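Long-range contacts in polygalacturonase (PDB 1BHE), which hydrolyses the alpha-1,4 links between galacturonosyl units of polygalacturonic acid and takes part in the maceration and soft-rotting of plant tissue: residues 43-48 / 66-71; 49-54 / 72-77; 310-315 / 342-347. One frame throughout, in Å; residues are numbered along the deposited sequence.

Contact 1. Residues 43-48 / 66-71; sequences RLSAGS and LIDKGV
R43 and L44 run parallel to L66 and I67 as neighbouring beta strands, with L44 N donating to L66 O at 2.8 Å and L44 O accepting from D68 N at 3.0 Å. The pair, 41-45 with 64-67, joins successive coils of the right-handed parallel beta-helix. Past these bonds segment 66-71 enters a type II beta turn from D68 to V71, V71 N bonded back to D68 O. The carboxylate of D68 carries the polar half of the contact in a salt bridge with R43. R43 has its CG anti to the backbone N (chi1 -179°) and its chain stays extended to NE, which carries the guanidinium alongside D68; the group is gripped side-on through NE and NH2. R43 NE donates to the syn lone pair of D68 OD1 at 2.8 Å, in the guanidinium plane and nearly straight (167°). R43 NH2 makes a longer, more bent bond of 3.1 Å to D68 OD2. The guanidinium and carboxylate planes are 54° apart. S45 OG donates to D68 OD2 as well, at 2.6 Å, and it and R43 NH2 arrive from opposite faces of the carboxylate. A water held by A46 N also donates to OD2. L66 lies beside the R43 chain, pointing the same way, its CD2 3.9 Å from R43 CG. On the face of L44 and I67 the contact is apolar: L44 CD2 is 4.2 Å from I67 CG1. V71 sets its two methyl groups near L44 O, and CG2 also approaches A46 N and CB. Through its backbone S45 also bonds to L18 of strand 14-19 and to A20 just after it. Two side-chain donors and a water on OD2, with NE on OD1, fix the carboxylate's rotation and would probably favour its ionised form.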
loop_
_atom_site.group_PDB
_atom_site.type_symbol
_atom_site.label_atom_id
_atom_site.label_comp_id
_atom_site.label_asym_id
_atom_site.label_seq_id
_atom_site.Cartn_x
_atom_site.Cartn_y
_atom_site.Cartn_z
ATOM N N ARG A 43 19.461 -11.073 10.883
ATOM C CA ARG A 43 19.581 -9.765 11.525
ATOM C C ARG A 43 20.616 -8.887 10.828
ATOM O O ARG A 43 21.743 -9.302 10.571
ATOM C CB ARG A 43 19.947 -9.953 13.006
ATOM C CG ARG A 43 20.071 -8.648 13.779
ATOM C CD ARG A 43 20.323 -8.845 15.269
ATOM N NE ARG A 43 20.553 -7.564 15.935
ATOM C CZ ARG A 43 21.059 -7.374 17.147
ATOM N NH1 ARG A 43 21.386 -8.401 17.921
ATOM N NH2 ARG A 43 21.220 -6.137 17.612
ATOM N N LEU A 44 20.217 -7.672 10.488
ATOM C CA LEU A 44 21.058 -6.701 9.804
ATOM C C LEU A 44 21.515 -5.632 10.802
ATOM O O LEU A 44 20.741 -4.785 11.247
ATOM C CB LEU A 44 20.282 -6.084 8.645
ATOM C CG LEU A 44 20.389 -6.660 7.238
ATOM C CD1 LEU A 44 20.687 -8.141 7.154
ATOM C CD2 LEU A 44 19.116 -6.348 6.445
ATOM N N SER A 45 22.782 -5.726 11.176
ATOM C CA SER A 45 23.397 -4.821 12.135
ATOM C C SER A 45 24.498 -3.978 11.497
ATOM O O SER A 45 24.929 -4.211 10.369
ATOM C CB SER A 45 23.992 -5.631 13.294
ATOM O OG SER A 45 22.984 -6.329 14.002
ATOM N N ALA A 46 24.942 -2.965 12.237
ATOM C CA ALA A 46 25.985 -2.072 11.751
ATOM C C ALA A 46 27.367 -2.720 11.818
ATOM O O ALA A 46 27.651 -3.538 12.687
ATOM C CB ALA A 46 26.005 -0.804 12.600
ATOM N N GLY A 47 28.233 -2.334 10.895
ATOM C CA GLY A 47 29.615 -2.829 10.850
ATOM C C GLY A 47 30.492 -1.570 10.704
ATOM O O GLY A 47 30.249 -0.591 11.409
ATOM N N SER A 48 31.243 -1.513 9.609
ATOM C CA SER A 48 31.980 -0.295 9.254
ATOM C C SER A 48 31.018 0.761 8.727
ATOM O O SER A 48 31.274 1.971 8.773
ATOM C CB SER A 48 33.093 -0.596 8.264
ATOM O OG SER A 48 32.626 -1.336 7.152
ATOM N N LEU A 66 15.217 -8.901 9.939
ATOM C CA LEU A 66 15.249 -8.011 11.094
ATOM C C LEU A 66 16.302 -6.931 10.857
ATOM O O LEU A 66 17.451 -7.263 10.568
ATOM C CB LEU A 66 15.588 -8.813 12.352
ATOM C CG LEU A 66 15.955 -8.008 13.605
ATOM C CD1 LEU A 66 14.826 -7.060 13.978
ATOM C CD2 LEU A 66 16.280 -8.948 14.762
ATOM N N ILE A 67 15.895 -5.667 10.872
ATOM C CA ILE A 67 16.809 -4.554 10.587
ATOM C C ILE A 67 16.976 -3.706 11.844
ATOM O O ILE A 67 15.994 -3.201 12.382
ATOM C CB ILE A 67 16.287 -3.665 9.445
ATOM C CG1 ILE A 67 15.792 -4.511 8.267
ATOM C CG2 ILE A 67 17.358 -2.688 8.969
ATOM C CD1 ILE A 67 15.052 -3.734 7.199
ATOM N N ASP A 68 18.189 -3.594 12.362
ATOM C CA ASP A 68 18.431 -2.868 13.603
ATOM C C ASP A 68 18.138 -1.371 13.528
ATOM O O ASP A 68 18.221 -0.743 12.475
ATOM C CB ASP A 68 19.902 -3.015 14.007
ATOM C CG ASP A 68 20.298 -4.342 14.595
ATOM O OD1 ASP A 68 19.480 -5.281 14.674
ATOM O OD2 ASP A 68 21.486 -4.463 14.988
ATOM N N LYS A 69 17.879 -0.779 14.696
ATOM C CA LYS A 69 17.734 0.664 14.810
ATOM C C LYS A 69 18.963 1.325 14.181
ATOM O O LYS A 69 20.079 0.843 14.371
ATOM C CB LYS A 69 17.652 1.149 16.260
ATOM C CG LYS A 69 16.938 0.267 17.254
ATOM C CD LYS A 69 16.125 1.082 18.253
ATOM C CE LYS A 69 15.266 0.205 19.147
ATOM N NZ LYS A 69 13.977 0.877 19.496
ATOM N N GLY A 70 18.774 2.381 13.411
ATOM C CA GLY A 70 19.873 3.083 12.771
ATOM C C GLY A 70 20.469 2.407 11.553
ATOM O O GLY A 70 21.433 2.937 10.984
ATOM N N VAL A 71 20.005 1.222 11.171
ATOM C CA VAL A 71 20.541 0.509 10.019
ATOM C C VAL A 71 19.548 0.682 8.866
ATOM O O VAL A 71 18.343 0.782 9.108
ATOM C CB VAL A 71 20.774 -0.981 10.319
ATOM C CG1 VAL A 71 21.109 -1.804 9.084
ATOM C CG2 VAL A 71 21.905 -1.140 11.338
HETATM O O HOH W 1 23.326 -2.434 14.720
#

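Contact 2. Residues 49-54 / 72-77; sequences TSVFLS and TLRAVN
F52 O accepts from R74 N at 2.8 Å, the shortest of five backbone bonds that tie the two segments together. They alternate in direction, from T72 N to S50 O at one end to V76 N and S54 O at the other, where the donor stands 38° above the carbonyl plane. Between these bonds, V51, F52, L53 and S54 pair with T72, L73, R74 and A75 in parallel register, the strand axes 4.7 Å apart at 25°. Side chains of V51, L53, T72 and R74 share one face. R74 bends at chi3 (-72°), and its guanidinium lies against V51, whose CG1 sits 3.6 Å from R74 NH1, over one face and offset toward the rim. L53 CD1 lies 3.9 Å from R74 CG. L53 CG packs on V76 CG1 at 3.5 Å. Such in-register parallel strands from successive coils are the building element of the right-handed parallel beta-helix of family 28; here strand 118-120 takes up the next coil, where D120 forms a salt bridge with R74 NE. The other face turns toward helix 26-33: F52 CB touches L73 CD1 at 3.9 Å, and both residues reach I29. At the leading end a water accepts from both S50 OG and T72 OG1, bridging the two hydroxyl groups.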
loop_
_atom_site.group_PDB
_atom_site.type_symbol
_atom_site.label_atom_id
_atom_site.label_comp_id
_atom_site.label_asym_id
_atom_site.label_seq_id
_atom_site.Cartn_x
_atom_site.Cartn_y
_atom_site.Cartn_z
ATOM N N THR A 49 29.869 0.323 8.196
ATOM C CA THR A 49 28.818 1.239 7.778
ATOM C C THR A 49 27.516 0.761 8.439
ATOM O O THR A 49 27.524 -0.229 9.173
ATOM C CB THR A 49 28.564 1.331 6.270
ATOM O OG1 THR A 49 27.934 0.110 5.847
ATOM C CG2 THR A 49 29.839 1.569 5.476
ATOM N N SER A 50 26.429 1.473 8.172
ATOM C CA SER A 50 25.132 1.088 8.716
ATOM C C SER A 50 24.156 0.881 7.556
ATOM O O SER A 50 22.945 0.915 7.743
ATOM C CB SER A 50 24.608 2.175 9.653
ATOM O OG SER A 50 24.356 3.356 8.898
ATOM N N VAL A 51 24.704 0.739 6.349
ATOM C CA VAL A 51 23.881 0.605 5.149
ATOM C C VAL A 51 24.191 -0.680 4.391
ATOM O O VAL A 51 25.337 -0.924 4.004
ATOM C CB VAL A 51 24.082 1.798 4.187
ATOM C CG1 VAL A 51 23.230 1.645 2.925
ATOM C CG2 VAL A 51 23.753 3.134 4.841
ATOM N N PHE A 52 23.182 -1.512 4.183
ATOM C CA PHE A 52 23.289 -2.709 3.360
ATOM C C PHE A 52 22.756 -2.346 1.966
ATOM O O PHE A 52 21.567 -2.044 1.836
ATOM C CB PHE A 52 22.498 -3.882 3.925
ATOM C CG PHE A 52 23.075 -4.513 5.163
ATOM C CD1 PHE A 52 22.729 -4.051 6.417
ATOM C CD2 PHE A 52 23.955 -5.580 5.059
ATOM C CE1 PHE A 52 23.254 -4.631 7.557
ATOM C CE2 PHE A 52 24.489 -6.169 6.196
ATOM C CZ PHE A 52 24.133 -5.697 7.444
ATOM N N LEU A 53 23.636 -2.318 0.979
ATOM C CA LEU A 53 23.248 -1.966 -0.393
ATOM C C LEU A 53 22.968 -3.256 -1.152
ATOM O O LEU A 53 23.852 -4.115 -1.247
ATOM C CB LEU A 53 24.360 -1.146 -1.040
ATOM C CG LEU A 53 24.011 -0.234 -2.214
ATOM C CD1 LEU A 53 22.879 0.728 -1.878
ATOM C CD2 LEU A 53 25.242 0.553 -2.654
ATOM N N SER A 54 21.747 -3.426 -1.651
ATOM C CA SER A 54 21.375 -4.691 -2.278
ATOM C C SER A 54 20.393 -4.555 -3.431
ATOM O O SER A 54 19.662 -3.580 -3.557
ATOM C CB SER A 54 20.714 -5.553 -1.178
ATOM O OG SER A 54 20.142 -6.748 -1.675
ATOM N N THR A 72 20.080 0.740 7.655
ATOM C CA THR A 72 19.244 0.898 6.473
ATOM C C THR A 72 19.527 -0.213 5.466
ATOM O O THR A 72 20.691 -0.499 5.174
ATOM C CB THR A 72 19.511 2.260 5.800
ATOM O OG1 THR A 72 19.276 3.318 6.746
ATOM C CG2 THR A 72 18.605 2.479 4.599
ATOM N N LEU A 73 18.478 -0.841 4.956
ATOM C CA LEU A 73 18.614 -1.791 3.841
ATOM C C LEU A 73 18.200 -0.945 2.631
ATOM O O LEU A 73 17.032 -0.555 2.531
ATOM C CB LEU A 73 17.736 -3.010 4.043
ATOM C CG LEU A 73 17.578 -3.972 2.860
ATOM C CD1 LEU A 73 18.915 -4.592 2.476
ATOM C CD2 LEU A 73 16.574 -5.071 3.182
ATOM N N ARG A 74 19.147 -0.608 1.778
ATOM C CA ARG A 74 18.911 0.277 0.646
ATOM C C ARG A 74 18.994 -0.377 -0.719
ATOM O O ARG A 74 19.960 -1.073 -1.038
ATOM C CB ARG A 74 19.951 1.410 0.737
ATOM C CG ARG A 74 19.800 2.546 -0.265
ATOM C CD ARG A 74 20.875 3.612 -0.028
ATOM N NE ARG A 74 20.589 4.355 1.195
ATOM C CZ ARG A 74 21.483 4.995 1.944
ATOM N NH1 ARG A 74 22.766 5.018 1.627
ATOM N NH2 ARG A 74 21.076 5.617 3.040
ATOM N N ALA A 75 17.968 -0.126 -1.535
ATOM C CA ALA A 75 17.905 -0.675 -2.886
ATOM C C ALA A 75 18.893 0.035 -3.807
ATOM O O ALA A 75 18.902 1.271 -3.870
ATOM C CB ALA A 75 16.483 -0.566 -3.430
ATOM N N VAL A 76 19.724 -0.734 -4.507
ATOM C CA VAL A 76 20.706 -0.111 -5.396
ATOM C C VAL A 76 20.002 0.718 -6.455
ATOM O O VAL A 76 18.925 0.361 -6.946
ATOM C CB VAL A 76 21.661 -1.128 -6.040
ATOM C CG1 VAL A 76 22.493 -1.806 -4.958
ATOM C CG2 VAL A 76 20.920 -2.176 -6.859
ATOM N N ASN A 77 20.594 1.855 -6.798
ATOM C CA ASN A 77 20.055 2.760 -7.805
ATOM C C ASN A 77 20.557 2.343 -9.188
ATOM O O ASN A 77 21.314 3.036 -9.863
ATOM C CB ASN A 77 20.422 4.210 -7.495
ATOM C CG ASN A 77 21.903 4.498 -7.421
ATOM O OD1 ASN A 77 22.694 3.670 -6.965
ATOM N ND2 ASN A 77 22.323 5.675 -7.878
HETATM O O HOH W 2 21.570 3.875 8.218
#

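Contact 3. Residues 310-315 / 342-347; sequences IDTVYE and VLNGEN
V342 O accepts from I310 N at 2.8 Å, continuing the parallel ladder with strand 306-311; the two strands belong to successive coils of the parallel beta-helix. L343 pairs with I310 and lays its CD2 obliquely against that side chain, 4.0 Å from I310 CB. N344 bonds to segment 310-315 with both its N and its O: N donates to I310 O and O accepts from T312 N at 3.0 Å. Its CG is anti to the backbone N (chi1 -174°); the N344 side chain crosses that of D311 obliquely, and ND2 donates to a water that donates to D311 OD2. Each of these two side chains also closes an Asx turn, D311 OD1 accepting from V313 N and N344 OD1 from E346 N. G345 lies close to T312. E346 O lies near T312 OG1, and the side chains of V313 and E346 cross at about a right angle. N347 likewise borders V313; its ND2 is buried by the contact without a polar partner. Strand 366-370 adjoins 340-344 on the side away from 306-311, N371 ND2 donates a hydrogen bond to G345 O, and L343 reaches strand 372-375 while I310 and T312 lie against W325 of strand 324-335.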
loop_
_atom_site.group_PDB
_atom_site.type_symbol
_atom_site.label_atom_id
_atom_site.label_comp_id
_atom_site.label_asym_id
_atom_site.label_seq_id
_atom_site.Cartn_x
_atom_site.Cartn_y
_atom_site.Cartn_z
ATOM N N ILE A 310 -16.946 8.954 -3.045
ATOM C CA ILE A 310 -17.552 7.726 -3.537
ATOM C C ILE A 310 -17.802 7.996 -5.025
ATOM O O ILE A 310 -18.760 8.676 -5.393
ATOM C CB ILE A 310 -18.826 7.272 -2.825
ATOM C CG1 ILE A 310 -18.540 6.896 -1.370
ATOM C CG2 ILE A 310 -19.450 6.093 -3.567
ATOM C CD1 ILE A 310 -19.720 6.385 -0.580
ATOM N N ASP A 311 -16.892 7.522 -5.869
ATOM C CA ASP A 311 -16.981 7.775 -7.297
ATOM C C ASP A 311 -16.949 6.519 -8.148
ATOM O O ASP A 311 -15.929 5.833 -8.227
ATOM C CB ASP A 311 -15.821 8.694 -7.722
ATOM C CG ASP A 311 -16.139 9.445 -9.001
ATOM O OD1 ASP A 311 -16.993 8.974 -9.779
ATOM O OD2 ASP A 311 -15.539 10.519 -9.224
ATOM N N THR A 312 -18.050 6.272 -8.855
ATOM C CA THR A 312 -18.158 5.117 -9.730
ATOM C C THR A 312 -17.641 5.394 -11.133
ATOM O O THR A 312 -17.511 4.466 -11.939
ATOM C CB THR A 312 -19.613 4.617 -9.848
ATOM O OG1 THR A 312 -20.368 5.641 -10.516
ATOM C CG2 THR A 312 -20.212 4.336 -8.485
ATOM N N VAL A 313 -17.325 6.640 -11.460
ATOM C CA VAL A 313 -16.761 6.979 -12.761
ATOM C C VAL A 313 -15.521 7.851 -12.565
ATOM O O VAL A 313 -15.361 8.910 -13.166
ATOM C CB VAL A 313 -17.754 7.696 -13.688
ATOM C CG1 VAL A 313 -18.756 6.732 -14.306
ATOM C CG2 VAL A 313 -18.491 8.805 -12.949
ATOM N N TYR A 314 -14.622 7.390 -11.695
ATOM C CA TYR A 314 -13.392 8.114 -11.388
ATOM C C TYR A 314 -12.653 8.505 -12.660
ATOM O O TYR A 314 -12.320 9.672 -12.856
ATOM C CB TYR A 314 -12.507 7.289 -10.457
ATOM C CG TYR A 314 -11.203 7.933 -10.045
ATOM C CD1 TYR A 314 -11.176 9.082 -9.270
ATOM C CD2 TYR A 314 -9.990 7.371 -10.428
ATOM C CE1 TYR A 314 -9.978 9.667 -8.898
ATOM C CE2 TYR A 314 -8.789 7.948 -10.059
ATOM C CZ TYR A 314 -8.788 9.094 -9.295
ATOM O OH TYR A 314 -7.590 9.668 -8.924
ATOM N N GLU A 315 -12.356 7.537 -13.511
ATOM C CA GLU A 315 -11.776 7.777 -14.817
ATOM C C GLU A 315 -12.750 7.275 -15.892
ATOM O O GLU A 315 -13.601 6.435 -15.598
ATOM C CB GLU A 315 -10.458 7.048 -15.016
ATOM C CG GLU A 315 -9.340 7.362 -14.040
ATOM C CD GLU A 315 -8.227 6.334 -14.193
ATOM O OE1 GLU A 315 -7.591 6.328 -15.269
ATOM O OE2 GLU A 315 -8.021 5.541 -13.255
ATOM N N VAL A 342 -17.672 14.286 -2.530
ATOM C CA VAL A 342 -18.134 13.823 -3.826
ATOM C C VAL A 342 -18.806 12.458 -3.733
ATOM O O VAL A 342 -18.204 11.455 -3.341
ATOM C CB VAL A 342 -16.986 13.754 -4.852
ATOM C CG1 VAL A 342 -17.485 13.264 -6.203
ATOM C CG2 VAL A 342 -16.308 15.111 -5.007
ATOM N N LEU A 343 -20.082 12.416 -4.105
ATOM C CA LEU A 343 -20.855 11.178 -4.109
ATOM C C LEU A 343 -21.454 10.989 -5.501
ATOM O O LEU A 343 -22.470 11.605 -5.840
ATOM C CB LEU A 343 -21.940 11.168 -3.046
ATOM C CG LEU A 343 -21.563 11.468 -1.599
ATOM C CD1 LEU A 343 -22.810 11.636 -0.748
ATOM C CD2 LEU A 343 -20.655 10.381 -1.039
ATOM N N ASN A 344 -20.809 10.155 -6.309
ATOM C CA ASN A 344 -21.247 9.908 -7.677
ATOM C C ASN A 344 -21.530 8.434 -7.940
ATOM O O ASN A 344 -20.622 7.603 -7.939
ATOM C CB ASN A 344 -20.184 10.419 -8.651
ATOM C CG ASN A 344 -20.603 10.350 -10.101
ATOM O OD1 ASN A 344 -21.667 9.843 -10.458
ATOM N ND2 ASN A 344 -19.748 10.874 -10.970
ATOM N N GLY A 345 -22.796 8.118 -8.212
ATOM C CA GLY A 345 -23.219 6.756 -8.464
ATOM C C GLY A 345 -23.626 6.473 -9.898
ATOM O O GLY A 345 -24.422 5.565 -10.147
ATOM N N GLU A 346 -23.063 7.208 -10.850
ATOM C CA GLU A 346 -23.340 6.977 -12.270
ATOM C C GLU A 346 -23.011 5.538 -12.623
ATOM O O GLU A 346 -22.080 4.947 -12.067
ATOM C CB GLU A 346 -22.515 7.953 -13.107
ATOM C CG GLU A 346 -22.783 7.977 -14.598
ATOM C CD GLU A 346 -21.882 8.952 -15.337
ATOM O OE1 GLU A 346 -21.701 10.094 -14.862
ATOM O OE2 GLU A 346 -21.346 8.592 -16.406
ATOM N N ASN A 347 -23.778 4.893 -13.495
ATOM C CA ASN A 347 -23.532 3.519 -13.909
ATOM C C ASN A 347 -24.008 2.465 -12.918
ATOM O O ASN A 347 -23.971 1.274 -13.243
ATOM C CB ASN A 347 -22.054 3.287 -14.243
ATOM C CG ASN A 347 -21.605 3.937 -15.534
ATOM O OD1 ASN A 347 -22.358 4.066 -16.499
ATOM N ND2 ASN A 347 -20.346 4.367 -15.565
HETATM O O HOH W 3 -17.069 11.592 -11.284
#

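In the fold
Contacts 1 and 2 are neighbours near one end of the parallel beta-helix, their centres 10 Å apart and their segments alternating along the chain: 43-48 leads into 49-54, and 66-71 into 72-77. They join the same two stretches of chain at successive strand pairs, 41-45 with 64-67 and 51-58 with 72-75, and meet where F52 packs on L44 and S45 O. Contact 3 comes later in the sequence, pairing 306-311 with 340-344 on the opposite side of the chain's centre, about 47 Å and 43 Å centre to centre from contacts 1 and 2. All three repeat parallel pairing between coils, the pattern that builds this elongated fold, away from the annotated active-site residues.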